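Local atomic coordinates of tRNA delta(2)-isopentenylpyrophosphate transferase (Bacillus halodurans C-125, PDB entry 2QGN), a protein that probably transfers a dimethylallyl group from dimethylallyl diphosphate to adenosine 37 of tRNAs that read codons beginning with uridine. Residues Gly196-Arg201 and Trp286-Asp291; Arg26-Val31 and Arg91-Phe96. All blocks are in the same frame, centred on the assembly; numbering follows the deposited sequence.

Interaction 1: residues Gly196-Arg201 and Trp286-Asp291; sequences GLTMER and WFDMTD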
ATOM      1  N   GLY A 196      11.265   3.066   5.052  1.00 29.75           N
ATOM      2  CA  GLY A 196      10.626   3.879   4.045  1.00 30.04           C
ATOM      3  C   GLY A 196      11.340   3.754   2.731  1.00 29.98           C
ATOM      4  O   GLY A 196      12.576   3.698   2.676  1.00 30.21           O
ATOM      5  N   LEU A 197      10.556   3.709   1.663  1.00 30.29           N
ATOM      6  CA  LEU A 197      11.115   3.591   0.328  1.00 31.27           C
ATOM      7  C   LEU A 197      10.918   4.888  -0.440  1.00 32.80           C
ATOM      8  O   LEU A 197       9.788   5.281  -0.706  1.00 34.74           O
ATOM      9  CB  LEU A 197      10.444   2.430  -0.406  1.00 27.25           C
ATOM     10  CG  LEU A 197      10.589   1.070   0.293  1.00 28.06           C
ATOM     11  CD1 LEU A 197      10.134  -0.043  -0.667  1.00 23.82           C
ATOM     12  CD2 LEU A 197      12.037   0.848   0.710  1.00 22.00           C
ATOM     13  N   THR A 198      12.014   5.559  -0.769  1.00 34.94           N
ATOM     14  CA  THR A 198      11.947   6.805  -1.529  1.00 37.72           C
ATOM     15  C   THR A 198      12.599   6.658  -2.879  1.00 38.44           C
ATOM     16  O   THR A 198      13.253   5.655  -3.169  1.00 36.68           O
ATOM     17  CB  THR A 198      12.671   7.986  -0.858  1.00 38.40           C
ATOM     18  OG1 THR A 198      13.935   7.544  -0.351  1.00 37.80           O
ATOM     19  CG2 THR A 198      11.826   8.589   0.214  1.00 39.06           C
HETATM   20  N   MSE A 199      12.451   7.710  -3.678  1.00 39.80           N
HETATM   21  CA  MSE A 199      12.978   7.740  -5.028  1.00 42.08           C
HETATM   22  C   MSE A 199      13.063   9.199  -5.474  1.00 42.89           C
HETATM   23  O   MSE A 199      12.392  10.064  -4.914  1.00 42.38           O
HETATM   24  CB  MSE A 199      12.017   6.949  -5.912  1.00 43.44           C
HETATM   25  CG  MSE A 199      12.420   6.745  -7.351  1.00 45.68           C
HETATM   26 SE   MSE A 199      11.140   5.539  -8.212  1.00 54.38          SE
HETATM   27  CE  MSE A 199      11.896   3.830  -7.675  1.00 46.66           C
ATOM     28  N   GLU A 200      13.896   9.471  -6.472  1.00 44.40           N
ATOM     29  CA  GLU A 200      14.051  10.829  -6.988  1.00 49.22           C
ATOM     30  C   GLU A 200      12.760  11.389  -7.580  1.00 49.85           C
ATOM     31  O   GLU A 200      12.216  10.831  -8.536  1.00 49.94           O
ATOM     32  CB  GLU A 200      15.141  10.857  -8.046  1.00 50.46           C
ATOM     33  CG  GLU A 200      16.506  11.071  -7.468  1.00 53.74           C
ATOM     34  CD  GLU A 200      17.587  10.529  -8.363  1.00 56.02           C
ATOM     35  OE1 GLU A 200      17.584  10.863  -9.578  1.00 57.17           O
ATOM     36  OE2 GLU A 200      18.443   9.772  -7.847  1.00 56.95           O
ATOM     37  N   ARG A 201      12.293  12.503  -7.016  1.00 51.21           N
ATOM     38  CA  ARG A 201      11.053  13.154  -7.442  1.00 53.72           C
ATOM     39  C   ARG A 201      10.641  12.898  -8.900  1.00 53.70           C
ATOM     40  O   ARG A 201       9.526  12.449  -9.163  1.00 54.86           O
ATOM     41  CB  ARG A 201      11.133  14.664  -7.184  1.00 56.57           C
ATOM     42  CG  ARG A 201       9.766  15.297  -6.980  1.00 62.41           C
ATOM     43  CD  ARG A 201       9.850  16.781  -6.642  1.00 64.68           C
ATOM     44  NE  ARG A 201      10.416  17.567  -7.734  1.00 66.81           N
ATOM     45  CZ  ARG A 201      10.391  18.894  -7.785  1.00 67.84           C
ATOM     46  NH1 ARG A 201       9.823  19.580  -6.801  1.00 68.43           N
ATOM     47  NH2 ARG A 201      10.932  19.535  -8.816  1.00 68.00           N
ATOM     48  N   TRP A 286      15.168   5.279   5.983  1.00 33.38           N
ATOM     49  CA  TRP A 286      14.937   5.441   4.561  1.00 34.57           C
ATOM     50  C   TRP A 286      15.975   4.813   3.626  1.00 35.57           C
ATOM     51  O   TRP A 286      17.175   4.867   3.875  1.00 37.67           O
ATOM     52  CB  TRP A 286      14.787   6.938   4.223  1.00 33.36           C
ATOM     53  CG  TRP A 286      13.547   7.594   4.830  1.00 32.29           C
ATOM     54  CD1 TRP A 286      13.447   8.188   6.055  1.00 31.33           C
ATOM     55  CD2 TRP A 286      12.227   7.635   4.260  1.00 32.07           C
ATOM     56  NE1 TRP A 286      12.152   8.591   6.284  1.00 34.46           N
ATOM     57  CE2 TRP A 286      11.383   8.267   5.199  1.00 32.07           C
ATOM     58  CE3 TRP A 286      11.678   7.197   3.051  1.00 33.24           C
ATOM     59  CZ2 TRP A 286      10.021   8.473   4.967  1.00 32.78           C
ATOM     60  CZ3 TRP A 286      10.319   7.401   2.822  1.00 33.16           C
ATOM     61  CH2 TRP A 286       9.510   8.035   3.775  1.00 32.27           C
ATOM     62  N   PHE A 287      15.482   4.213   2.548  1.00 36.41           N
ATOM     63  CA  PHE A 287      16.325   3.622   1.514  1.00 36.77           C
ATOM     64  C   PHE A 287      15.689   4.115   0.224  1.00 37.05           C
ATOM     65  O   PHE A 287      14.478   3.969   0.038  1.00 33.90           O
ATOM     66  CB  PHE A 287      16.265   2.096   1.535  1.00 36.65           C
ATOM     67  CG  PHE A 287      16.659   1.494   2.843  1.00 36.37           C
ATOM     68  CD1 PHE A 287      15.697   1.144   3.775  1.00 38.55           C
ATOM     69  CD2 PHE A 287      17.996   1.295   3.155  1.00 35.20           C
ATOM     70  CE1 PHE A 287      16.063   0.606   4.997  1.00 40.13           C
ATOM     71  CE2 PHE A 287      18.365   0.762   4.373  1.00 34.64           C
ATOM     72  CZ  PHE A 287      17.398   0.417   5.294  1.00 37.43           C
ATOM     73  N   ASP A 288      16.480   4.719  -0.658  1.00 37.76           N
ATOM     74  CA  ASP A 288      15.895   5.188  -1.898  1.00 39.58           C
ATOM     75  C   ASP A 288      16.328   4.271  -3.013  1.00 39.68           C
ATOM     76  O   ASP A 288      17.516   4.081  -3.293  1.00 38.18           O
ATOM     77  CB  ASP A 288      16.254   6.645  -2.195  1.00 43.54           C
ATOM     78  CG  ASP A 288      17.640   6.806  -2.719  1.00 45.57           C
ATOM     79  OD1 ASP A 288      18.583   6.381  -2.014  1.00 48.63           O
ATOM     80  OD2 ASP A 288      17.778   7.364  -3.833  1.00 45.10           O
HETATM   81  N   MSE A 289      15.325   3.669  -3.628  1.00 39.29           N
HETATM   82  CA  MSE A 289      15.543   2.717  -4.690  1.00 41.05           C
HETATM   83  C   MSE A 289      16.047   3.413  -5.948  1.00 43.62           C
HETATM   84  O   MSE A 289      17.233   3.352  -6.262  1.00 47.66           O
HETATM   85  CB  MSE A 289      14.234   1.980  -4.870  1.00 39.29           C
HETATM   86  CG  MSE A 289      13.625   1.684  -3.469  1.00 41.06           C
HETATM   87 SE   MSE A 289      14.865   0.723  -2.282  1.00 42.98          SE
HETATM   88  CE  MSE A 289      14.822  -0.990  -3.162  1.00 37.68           C
ATOM     89  N   THR A 290      15.156   4.084  -6.660  1.00 44.15           N
ATOM     90  CA  THR A 290      15.529   4.828  -7.855  1.00 43.78           C
ATOM     91  C   THR A 290      16.683   4.232  -8.681  1.00 44.20           C
ATOM     92  O   THR A 290      17.863   4.430  -8.385  1.00 42.23           O
ATOM     93  CB  THR A 290      15.836   6.298  -7.465  1.00 43.32           C
ATOM     94  OG1 THR A 290      16.677   6.901  -8.454  1.00 43.49           O
ATOM     95  CG2 THR A 290      16.488   6.363  -6.090  1.00 43.66           C
ATOM     96  N   ASP A 291      16.317   3.482  -9.715  1.00 44.69           N
ATOM     97  CA  ASP A 291      17.292   2.867 -10.598  1.00 46.70           C
ATOM     98  C   ASP A 291      18.319   2.025  -9.863  1.00 46.24           C
ATOM     99  O   ASP A 291      19.506   2.094 -10.162  1.00 45.03           O
ATOM    100  CB  ASP A 291      18.004   3.948 -11.419  1.00 48.58           C
ATOM    101  CG  ASP A 291      17.146   4.465 -12.559  1.00 51.41           C
ATOM    102  OD1 ASP A 291      17.478   5.538 -13.117  1.00 53.31           O
ATOM    103  OD2 ASP A 291      16.142   3.788 -12.903  1.00 51.34           O
TER

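Interaction 2: residues Arg26-Val31 and Arg91-Phe96; sequences RLNGEV and RGRLPF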
ATOM      1  N   ARG A  26      13.015 -13.976   2.402  1.00 39.75           N
ATOM      2  CA  ARG A  26      14.274 -13.986   3.121  1.00 37.82           C
ATOM      3  C   ARG A  26      14.082 -14.020   4.647  1.00 39.11           C
ATOM      4  O   ARG A  26      14.988 -14.426   5.363  1.00 40.59           O
ATOM      5  CB  ARG A  26      15.112 -12.765   2.732  1.00 38.20           C
ATOM      6  CG  ARG A  26      15.884 -12.926   1.441  1.00 38.38           C
ATOM      7  CD  ARG A  26      15.956 -11.634   0.665  1.00 40.38           C
ATOM      8  NE  ARG A  26      16.947 -11.726  -0.401  1.00 39.00           N
ATOM      9  CZ  ARG A  26      18.262 -11.629  -0.212  1.00 41.35           C
ATOM     10  NH1 ARG A  26      19.090 -11.736  -1.253  1.00 40.81           N
ATOM     11  NH2 ARG A  26      18.748 -11.405   1.010  1.00 35.50           N
ATOM     12  N   LEU A  27      12.920 -13.608   5.156  1.00 37.69           N
ATOM     13  CA  LEU A  27      12.720 -13.602   6.606  1.00 36.82           C
ATOM     14  C   LEU A  27      11.498 -14.347   7.100  1.00 35.61           C
ATOM     15  O   LEU A  27      10.939 -14.006   8.140  1.00 33.26           O
ATOM     16  CB  LEU A  27      12.666 -12.169   7.140  1.00 37.85           C
ATOM     17  CG  LEU A  27      13.934 -11.328   7.015  1.00 37.70           C
ATOM     18  CD1 LEU A  27      13.611  -9.883   7.283  1.00 35.46           C
ATOM     19  CD2 LEU A  27      14.985 -11.839   7.978  1.00 39.15           C
ATOM     20  N   ASN A  28      11.095 -15.369   6.358  1.00 36.84           N
ATOM     21  CA  ASN A  28       9.941 -16.179   6.722  1.00 36.23           C
ATOM     22  C   ASN A  28       8.777 -15.327   7.215  1.00 36.66           C
ATOM     23  O   ASN A  28       8.354 -15.437   8.366  1.00 34.88           O
ATOM     24  CB  ASN A  28      10.325 -17.161   7.813  1.00 34.78           C
ATOM     25  CG  ASN A  28       9.258 -18.194   8.043  1.00 35.89           C
ATOM     26  OD1 ASN A  28       8.962 -18.568   9.192  1.00 35.68           O
ATOM     27  ND2 ASN A  28       8.661 -18.666   6.953  1.00 32.44           N
ATOM     28  N   GLY A  29       8.252 -14.479   6.336  1.00 36.85           N
ATOM     29  CA  GLY A  29       7.153 -13.624   6.735  1.00 36.04           C
ATOM     30  C   GLY A  29       5.933 -13.672   5.841  1.00 35.80           C
ATOM     31  O   GLY A  29       5.977 -14.192   4.719  1.00 33.56           O
ATOM     32  N   GLU A  30       4.841 -13.124   6.373  1.00 34.27           N
ATOM     33  CA  GLU A  30       3.548 -13.039   5.696  1.00 35.32           C
ATOM     34  C   GLU A  30       3.194 -11.557   5.571  1.00 34.30           C
ATOM     35  O   GLU A  30       3.487 -10.762   6.464  1.00 33.85           O
ATOM     36  CB  GLU A  30       2.456 -13.773   6.497  1.00 36.05           C
ATOM     37  CG  GLU A  30       2.629 -15.297   6.587  1.00 41.59           C
ATOM     38  CD  GLU A  30       1.413 -16.022   7.186  1.00 43.89           C
ATOM     39  OE1 GLU A  30       0.274 -15.813   6.706  1.00 45.75           O
ATOM     40  OE2 GLU A  30       1.592 -16.820   8.134  1.00 48.50           O
ATOM     41  N   VAL A  31       2.566 -11.191   4.464  1.00 32.02           N
ATOM     42  CA  VAL A  31       2.219  -9.804   4.236  1.00 30.46           C
ATOM     43  C   VAL A  31       0.794  -9.411   4.575  1.00 29.60           C
ATOM     44  O   VAL A  31      -0.170 -10.090   4.203  1.00 30.95           O
ATOM     45  CB  VAL A  31       2.511  -9.403   2.774  1.00 29.08           C
ATOM     46  CG1 VAL A  31       1.920  -8.026   2.465  1.00 26.74           C
ATOM     47  CG2 VAL A  31       4.019  -9.378   2.563  1.00 28.32           C
ATOM     48  N   ARG A  91       2.331 -19.093  13.682  1.00 55.42           N
ATOM     49  CA  ARG A  91       2.874 -19.993  12.671  1.00 54.10           C
ATOM     50  C   ARG A  91       4.400 -19.899  12.720  1.00 52.93           C
ATOM     51  O   ARG A  91       5.097 -20.800  12.266  1.00 53.25           O
ATOM     52  CB  ARG A  91       2.387 -19.604  11.270  1.00 54.38           C
ATOM     53  CG  ARG A  91       0.872 -19.524  11.093  1.00 55.47           C
ATOM     54  CD  ARG A  91       0.526 -19.045   9.685  1.00 55.56           C
ATOM     55  NE  ARG A  91      -0.902 -18.806   9.522  1.00 57.39           N
ATOM     56  CZ  ARG A  91      -1.575 -17.852  10.157  1.00 59.69           C
ATOM     57  NH1 ARG A  91      -0.948 -17.040  10.996  1.00 59.85           N
ATOM     58  NH2 ARG A  91      -2.882 -17.719   9.970  1.00 59.15           N
ATOM     59  N   GLY A  92       4.912 -18.803  13.272  1.00 50.05           N
ATOM     60  CA  GLY A  92       6.347 -18.639  13.367  1.00 47.59           C
ATOM     61  C   GLY A  92       6.895 -17.631  12.383  1.00 46.88           C
ATOM     62  O   GLY A  92       8.094 -17.330  12.390  1.00 46.82           O
ATOM     63  N   ARG A  93       6.020 -17.113  11.526  1.00 44.90           N
ATOM     64  CA  ARG A  93       6.428 -16.124  10.543  1.00 42.41           C
ATOM     65  C   ARG A  93       6.486 -14.743  11.159  1.00 40.72           C
ATOM     66  O   ARG A  93       5.968 -14.504  12.244  1.00 40.10           O
ATOM     67  CB  ARG A  93       5.463 -16.082   9.356  1.00 45.40           C
ATOM     68  CG  ARG A  93       5.652 -17.162   8.308  1.00 48.71           C
ATOM     69  CD  ARG A  93       5.106 -18.501   8.750  1.00 50.62           C
ATOM     70  NE  ARG A  93       5.105 -19.473   7.654  1.00 56.28           N
ATOM     71  CZ  ARG A  93       4.443 -19.317   6.507  1.00 59.20           C
ATOM     72  NH1 ARG A  93       4.503 -20.252   5.564  1.00 60.44           N
ATOM     73  NH2 ARG A  93       3.718 -18.225   6.296  1.00 61.70           N
ATOM     74  N   LEU A  94       7.130 -13.844  10.424  1.00 40.52           N
ATOM     75  CA  LEU A  94       7.315 -12.442  10.784  1.00 38.23           C
ATOM     76  C   LEU A  94       6.281 -11.621  10.014  1.00 38.67           C
ATOM     77  O   LEU A  94       6.305 -11.568   8.789  1.00 40.16           O
ATOM     78  CB  LEU A  94       8.713 -12.010  10.371  1.00 34.74           C
ATOM     79  CG  LEU A  94       9.057 -10.540  10.507  1.00 36.30           C
ATOM     80  CD1 LEU A  94       8.865 -10.086  11.962  1.00 33.03           C
ATOM     81  CD2 LEU A  94      10.497 -10.333  10.063  1.00 32.21           C
ATOM     82  N   PRO A  95       5.347 -10.976  10.721  1.00 38.50           N
ATOM     83  CA  PRO A  95       4.325 -10.174  10.039  1.00 37.21           C
ATOM     84  C   PRO A  95       4.925  -8.928   9.389  1.00 34.52           C
ATOM     85  O   PRO A  95       5.778  -8.258   9.966  1.00 36.69           O
ATOM     86  CB  PRO A  95       3.341  -9.846  11.160  1.00 36.80           C
ATOM     87  CG  PRO A  95       4.234  -9.752  12.357  1.00 39.52           C
ATOM     88  CD  PRO A  95       5.156 -10.945  12.180  1.00 37.70           C
ATOM     89  N   PHE A  96       4.468  -8.642   8.178  1.00 32.99           N
ATOM     90  CA  PHE A  96       4.930  -7.507   7.388  1.00 31.94           C
ATOM     91  C   PHE A  96       3.768  -6.583   7.014  1.00 32.87           C
ATOM     92  O   PHE A  96       2.950  -6.949   6.164  1.00 34.41           O
ATOM     93  CB  PHE A  96       5.542  -8.009   6.083  1.00 29.05           C
ATOM     94  CG  PHE A  96       7.007  -8.310   6.155  1.00 26.65           C
ATOM     95  CD1 PHE A  96       7.934  -7.415   5.618  1.00 24.62           C
ATOM     96  CD2 PHE A  96       7.463  -9.503   6.717  1.00 24.92           C
ATOM     97  CE1 PHE A  96       9.287  -7.706   5.633  1.00 20.57           C
ATOM     98  CE2 PHE A  96       8.817  -9.805   6.738  1.00 22.84           C
ATOM     99  CZ  PHE A  96       9.735  -8.911   6.195  1.00 22.92           C
TER

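Interaction 1: residues Gly196-Arg201 and Trp286-Asp291
Gly196 and Trp286 stand side by side in a parallel pairing in which Gly196 O accepts a bond from Phe287 N at 3.0 Å, and Phe287 O in turn receives Thr198 N. Both bonds are nearly straight at hydrogen (163° and 164°). A third bond, Met289 N to Thr198 O at 2.9 Å, is more bent at hydrogen (134°) and closes the ladder just as both chains leave the sheet.

Aromatic contact comes from the indole of Trp286, which turns back over the neighbouring strand: Gly196 CA sits above one face of its six-membered ring, 4.0 Å from the centroid, as a CH-pi contact. With no side chain on Gly196, the ring can come this close to the backbone. Arg279, from helix 256-280, adds a cation-pi partner to the indole. Replacing Trp286 by an alanine would probably leave the Gly196 backbone without this aromatic cover and deprive Arg279 of its cation-pi partner.

Here the parallel sheet of the P-loop NTPase fold reaches one outermost strand, 285-288, which adds to strand 191-198. Apolar packing occupies the face that carries Leu197 and Phe287. Leu197 CD2 lies 4.1 Å from Met289 SE, and Leu197 also reaches Lys16 of the predicted ATP-binding loop. The chain of the selenomethionine Met289 turns at chi2, which brings its selenium to the side of the leucine. Beyond the strands, the selenomethionine Met199 runs alongside Thr290 in the opposite direction, its CG 3.4 Å from Thr290 CB.

Polar side chains contribute little: Thr290 OG1 gives Glu200 OE2 only a weak, 3.4 Å hydrogen bond, at an exposed glutamate.

Interaction 2: residues Arg26-Val31 and Arg91-Phe96
Gly29 meets Leu94 where strands 29-33 and 94-98 start side by side, a parallel pair inside the P-loop NTPase sheet. The pairing illustrates how such a sheet can be dense along its backbone and apolar face yet looser where its incoming loops meet solvent. Asn28 O takes Leu94 N, Leu94 O takes Glu30 N, and Glu30 O takes Phe96 N at 2.9 Å.

On the packed side, Leu27 and Leu94 lie next to each other and point the same way, with Leu27 CB 4.1 Å from Leu94 CD2. Leu27 CD1 reaches the edge of the Phe96 ring at CZ, while Gly29 CA lies 4.1 Å from Phe96 CD2; helix 294-312 packs on both leucines. Val31 CG2 adds a contact with Phe96 CB.

Toward solvent the contact becomes ionic. Buried Glu30 stretches out to two arginines, both guanidinium planes standing nearly perpendicular to its carboxylate. Arg93, bent at chi2 (77°), doubles back and brings NH2 to 3.1 Å from Glu30 OE2. Exposed Arg91 extends from CG to NE, but its salt bridge is purely electrostatic: Glu30 OE2 is 3.5 Å from Arg91 NE and well out of the guanidinium plane, so no N-H points at the oxygen.

From the N terminus, the chain passes through strand 4-9 and enters interaction 2 at the end of helix 16-27; this contact closes a loop of 59 residues when strand 94-98 settles beside strand 29-33. Interaction 1 opens only after that loop is complete; its 84 intervening residues are mostly helix, and strand 285-288 then returns to strand 191-198. The two loops therefore follow in series, neither nested nor crossed. Both contacts belong to one parallel sheet, on either side of strand 4-9, with centres 24 Å apart. Helix 16-27 ends inside interaction 2 and touches interaction 1 through its earlier residues, while helix 294-312 packs on side chains of both.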